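Local coordinates for Phthiocerol/phthiodiolone dimycocerosyl transferase (PDB 1Q9J), which probably catalyses the transfer of mycocerosic acids from mycocerosic acid synthase onto phthiocerol and related alcohols, the last step in making dimycocerosate esters, at residues A42-A54 / P152-M164. Residues are numbered along the deposited sequence; the frame is centred on the assembly and turned at random.
Sequences AFDALLETHPVLA and PGPITPQPTPLSM
Pro152 opens the contact by setting its ring against the helix, CG lying 3.9 Å from Ala45 CB. Ile155 points into the same flank: with CG1 anti to its carbonyl carbon (chi1 -58°) and the chain extended, CD1 reaches Ala45 CB at 3.8 Å, while CG2 rests 3.6 Å from Glu48 CB. Beside this patch Thr49 OG1 donates to Ala45 O one turn back, and Thr49 CG2, anti to the backbone N, faces Thr156 O. Past Pro157 the backbones pair once: Gln158 N donates to Thr49 O at 2.9 Å, and although the N-H points well at the oxygen (160°), the donor sits above the carbonyl plane. Gln158 runs alongside His50 in the same direction, its amide nearly perpendicular to the imidazole (86°), Gln158 NE2 3.2 Å from His50 CE1. Thr49 CG2 lies over one face of that ring, offset toward its rim. Partners elsewhere hold both polar groups, Glu138 bonding His50 NE2 and Thr279 bonding Gln158 OE1. Pro161 and Val52 lie alongside in opposite senses, Pro161 CD 3.4 Å from Val52 CG2; the Pro161 side chain is about 9 Å from that of Asp128, which probably helps organise the active site. The extended, proline-rich connection between helices 129-148 and 164-170 follows the C-terminal part of helix 36-49 and the turn after it; helix 129-148 also packs on Ala45, Thr49 and His50, and strand 6-9 meets Thr160.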
# COMPACT_ATOMS: atom_id res chain seq x y z
N ALA A 42 -16.22 13.57 -12.16
CA ALA A 42 -14.83 13.49 -11.73
C ALA A 42 -14.30 12.09 -11.99
O ALA A 42 -13.22 11.91 -12.55
CB ALA A 42 -14.72 13.84 -10.26
N PHE A 43 -15.09 11.08 -11.60
CA PHE A 43 -14.70 9.70 -11.80
C PHE A 43 -14.55 9.43 -13.31
O PHE A 43 -13.58 8.81 -13.74
CB PHE A 43 -15.75 8.76 -11.19
CG PHE A 43 -15.40 7.31 -11.31
CD1 PHE A 43 -14.21 6.81 -10.79
CD2 PHE A 43 -16.25 6.43 -11.97
CE1 PHE A 43 -13.88 5.45 -10.91
CE2 PHE A 43 -15.92 5.08 -12.09
CZ PHE A 43 -14.74 4.59 -11.56
N ASP A 44 -15.50 9.91 -14.12
CA ASP A 44 -15.42 9.72 -15.57
C ASP A 44 -14.21 10.44 -16.16
O ASP A 44 -13.54 9.91 -17.06
CB ASP A 44 -16.69 10.23 -16.28
CG ASP A 44 -17.91 9.35 -16.04
OD1 ASP A 44 -17.79 8.10 -16.14
OD2 ASP A 44 -18.99 9.90 -15.77
N ALA A 45 -13.93 11.64 -15.66
CA ALA A 45 -12.79 12.46 -16.13
C ALA A 45 -11.48 11.75 -15.79
O ALA A 45 -10.56 11.67 -16.61
CB ALA A 45 -12.83 13.84 -15.48
N LEU A 46 -11.42 11.23 -14.57
CA LEU A 46 -10.26 10.50 -14.10
C LEU A 46 -10.01 9.32 -15.04
O LEU A 46 -8.91 9.16 -15.59
CB LEU A 46 -10.51 9.98 -12.69
CG LEU A 46 -9.40 9.16 -12.02
CD1 LEU A 46 -8.57 10.08 -11.11
CD2 LEU A 46 -10.02 8.03 -11.20
N LEU A 47 -11.03 8.50 -15.25
CA LEU A 47 -10.90 7.36 -16.14
C LEU A 47 -10.39 7.73 -17.52
O LEU A 47 -9.70 6.94 -18.15
CB LEU A 47 -12.22 6.63 -16.29
CG LEU A 47 -12.23 5.30 -15.52
CD1 LEU A 47 -13.62 4.70 -15.57
CD2 LEU A 47 -11.20 4.36 -16.11
N GLU A 48 -10.72 8.92 -17.99
CA GLU A 48 -10.26 9.29 -19.31
C GLU A 48 -8.79 9.66 -19.28
O GLU A 48 -8.12 9.65 -20.30
CB GLU A 48 -11.08 10.45 -19.84
CG GLU A 48 -12.44 10.02 -20.30
CD GLU A 48 -13.32 11.20 -20.62
OE1 GLU A 48 -13.68 11.95 -19.69
OE2 GLU A 48 -13.63 11.39 -21.82
N THR A 49 -8.29 9.96 -18.09
CA THR A 49 -6.89 10.32 -17.97
C THR A 49 -6.04 9.08 -17.81
O THR A 49 -4.84 9.10 -18.08
CB THR A 49 -6.64 11.22 -16.77
OG1 THR A 49 -7.45 12.40 -16.88
CG2 THR A 49 -5.19 11.60 -16.72
N HIS A 50 -6.68 8.00 -17.38
CA HIS A 50 -5.99 6.74 -17.15
C HIS A 50 -6.80 5.63 -17.79
O HIS A 50 -7.27 4.72 -17.12
CB HIS A 50 -5.88 6.52 -15.65
CG HIS A 50 -5.28 7.69 -14.93
ND1 HIS A 50 -4.00 8.14 -15.18
CD2 HIS A 50 -5.80 8.52 -13.99
CE1 HIS A 50 -3.76 9.20 -14.43
NE2 HIS A 50 -4.83 9.46 -13.71
N PRO A 51 -6.95 5.68 -19.12
CA PRO A 51 -7.74 4.65 -19.80
C PRO A 51 -7.35 3.20 -19.59
O PRO A 51 -8.07 2.30 -20.03
CB PRO A 51 -7.67 5.09 -21.27
CG PRO A 51 -6.39 5.81 -21.36
CD PRO A 51 -6.38 6.63 -20.10
N VAL A 52 -6.25 2.94 -18.90
CA VAL A 52 -5.85 1.55 -18.67
C VAL A 52 -6.80 0.92 -17.64
O VAL A 52 -7.16 -0.26 -17.74
CB VAL A 52 -4.42 1.45 -18.13
CG1 VAL A 52 -3.88 0.05 -18.35
CG2 VAL A 52 -3.55 2.44 -18.81
N LEU A 53 -7.19 1.72 -16.65
CA LEU A 53 -8.08 1.29 -15.60
C LEU A 53 -9.37 0.70 -16.17
O LEU A 53 -10.10 -0.04 -15.49
CB LEU A 53 -8.43 2.46 -14.68
CG LEU A 53 -7.20 3.13 -14.11
CD1 LEU A 53 -7.58 4.36 -13.30
CD2 LEU A 53 -6.46 2.14 -13.25
N ALA A 54 -9.64 1.02 -17.43
CA ALA A 54 -10.83 0.50 -18.06
C ALA A 54 -10.55 -0.82 -18.72
O ALA A 54 -10.80 -0.99 -19.91
CB ALA A 54 -11.32 1.49 -19.10
N PRO A 152 -14.79 19.41 -14.24
CA PRO A 152 -13.92 18.63 -13.34
C PRO A 152 -12.43 18.81 -13.64
O PRO A 152 -11.58 18.11 -13.07
CB PRO A 152 -14.39 17.20 -13.58
CG PRO A 152 -14.70 17.21 -15.03
CD PRO A 152 -15.46 18.51 -15.21
N GLY A 153 -12.12 19.73 -14.55
CA GLY A 153 -10.74 19.99 -14.91
C GLY A 153 -10.45 19.37 -16.26
O GLY A 153 -11.18 18.49 -16.70
N PRO A 154 -9.38 19.82 -16.94
CA PRO A 154 -8.95 19.32 -18.25
C PRO A 154 -8.49 17.86 -18.22
O PRO A 154 -8.01 17.38 -17.19
CB PRO A 154 -7.82 20.28 -18.63
CG PRO A 154 -7.25 20.66 -17.29
CD PRO A 154 -8.49 20.89 -16.47
N ILE A 155 -8.66 17.17 -19.34
CA ILE A 155 -8.30 15.76 -19.46
C ILE A 155 -7.23 15.47 -20.50
O ILE A 155 -7.43 15.71 -21.69
CB ILE A 155 -9.53 14.90 -19.84
CG1 ILE A 155 -10.64 15.05 -18.82
CG2 ILE A 155 -9.12 13.42 -19.98
CD1 ILE A 155 -11.89 14.24 -19.17
N THR A 156 -6.08 14.97 -20.06
CA THR A 156 -5.00 14.61 -20.96
C THR A 156 -4.72 13.15 -20.65
O THR A 156 -4.12 12.82 -19.63
CB THR A 156 -3.71 15.41 -20.70
OG1 THR A 156 -4.02 16.80 -20.59
CG2 THR A 156 -2.71 15.20 -21.84
N PRO A 157 -5.19 12.24 -21.51
CA PRO A 157 -5.00 10.81 -21.32
C PRO A 157 -3.55 10.38 -21.38
O PRO A 157 -2.80 10.80 -22.26
CB PRO A 157 -5.84 10.20 -22.44
CG PRO A 157 -5.80 11.24 -23.50
CD PRO A 157 -6.00 12.50 -22.71
N GLN A 158 -3.17 9.53 -20.43
CA GLN A 158 -1.79 9.05 -20.33
C GLN A 158 -1.67 7.63 -20.90
O GLN A 158 -2.64 6.87 -20.89
CB GLN A 158 -1.34 9.06 -18.88
CG GLN A 158 -1.74 10.29 -18.10
CD GLN A 158 -1.49 10.09 -16.62
OE1 GLN A 158 -1.11 9.01 -16.19
NE2 GLN A 158 -1.71 11.14 -15.83
N PRO A 159 -0.48 7.27 -21.40
CA PRO A 159 -0.29 5.93 -21.97
C PRO A 159 -0.20 4.83 -20.90
O PRO A 159 -0.21 5.11 -19.69
CB PRO A 159 0.99 6.08 -22.78
CG PRO A 159 1.74 7.15 -22.07
CD PRO A 159 0.68 8.14 -21.66
N THR A 160 -0.14 3.58 -21.34
CA THR A 160 -0.08 2.44 -20.43
C THR A 160 1.09 2.57 -19.46
O THR A 160 2.25 2.46 -19.86
CB THR A 160 0.12 1.14 -21.20
OG1 THR A 160 -0.78 1.10 -22.31
CG2 THR A 160 -0.13 -0.05 -20.30
N PRO A 161 0.81 2.80 -18.16
CA PRO A 161 1.95 2.93 -17.24
C PRO A 161 2.88 1.73 -17.30
O PRO A 161 2.43 0.62 -17.56
CB PRO A 161 1.30 3.13 -15.86
CG PRO A 161 -0.16 2.85 -16.06
CD PRO A 161 -0.47 3.08 -17.50
N LEU A 162 4.17 1.94 -17.10
CA LEU A 162 5.15 0.86 -17.19
C LEU A 162 5.19 -0.09 -16.01
O LEU A 162 4.82 0.26 -14.88
CB LEU A 162 6.54 1.45 -17.37
CG LEU A 162 6.75 2.42 -18.52
CD1 LEU A 162 7.99 3.25 -18.28
CD2 LEU A 162 6.83 1.65 -19.79
N SER A 163 5.63 -1.31 -16.28
CA SER A 163 5.81 -2.31 -15.25
C SER A 163 7.24 -2.07 -14.73
O SER A 163 8.07 -1.44 -15.42
CB SER A 163 5.73 -3.72 -15.83
OG SER A 163 6.71 -3.93 -16.83
N MET A 164 7.54 -2.55 -13.53
CA MET A 164 8.86 -2.36 -12.95
C MET A 164 9.97 -2.87 -13.89
O MET A 164 10.93 -2.15 -14.15
CB MET A 164 8.97 -3.06 -11.60
CG MET A 164 10.30 -2.83 -10.89
SD MET A 164 10.37 -3.69 -9.31
CE MET A 164 10.07 -2.34 -8.21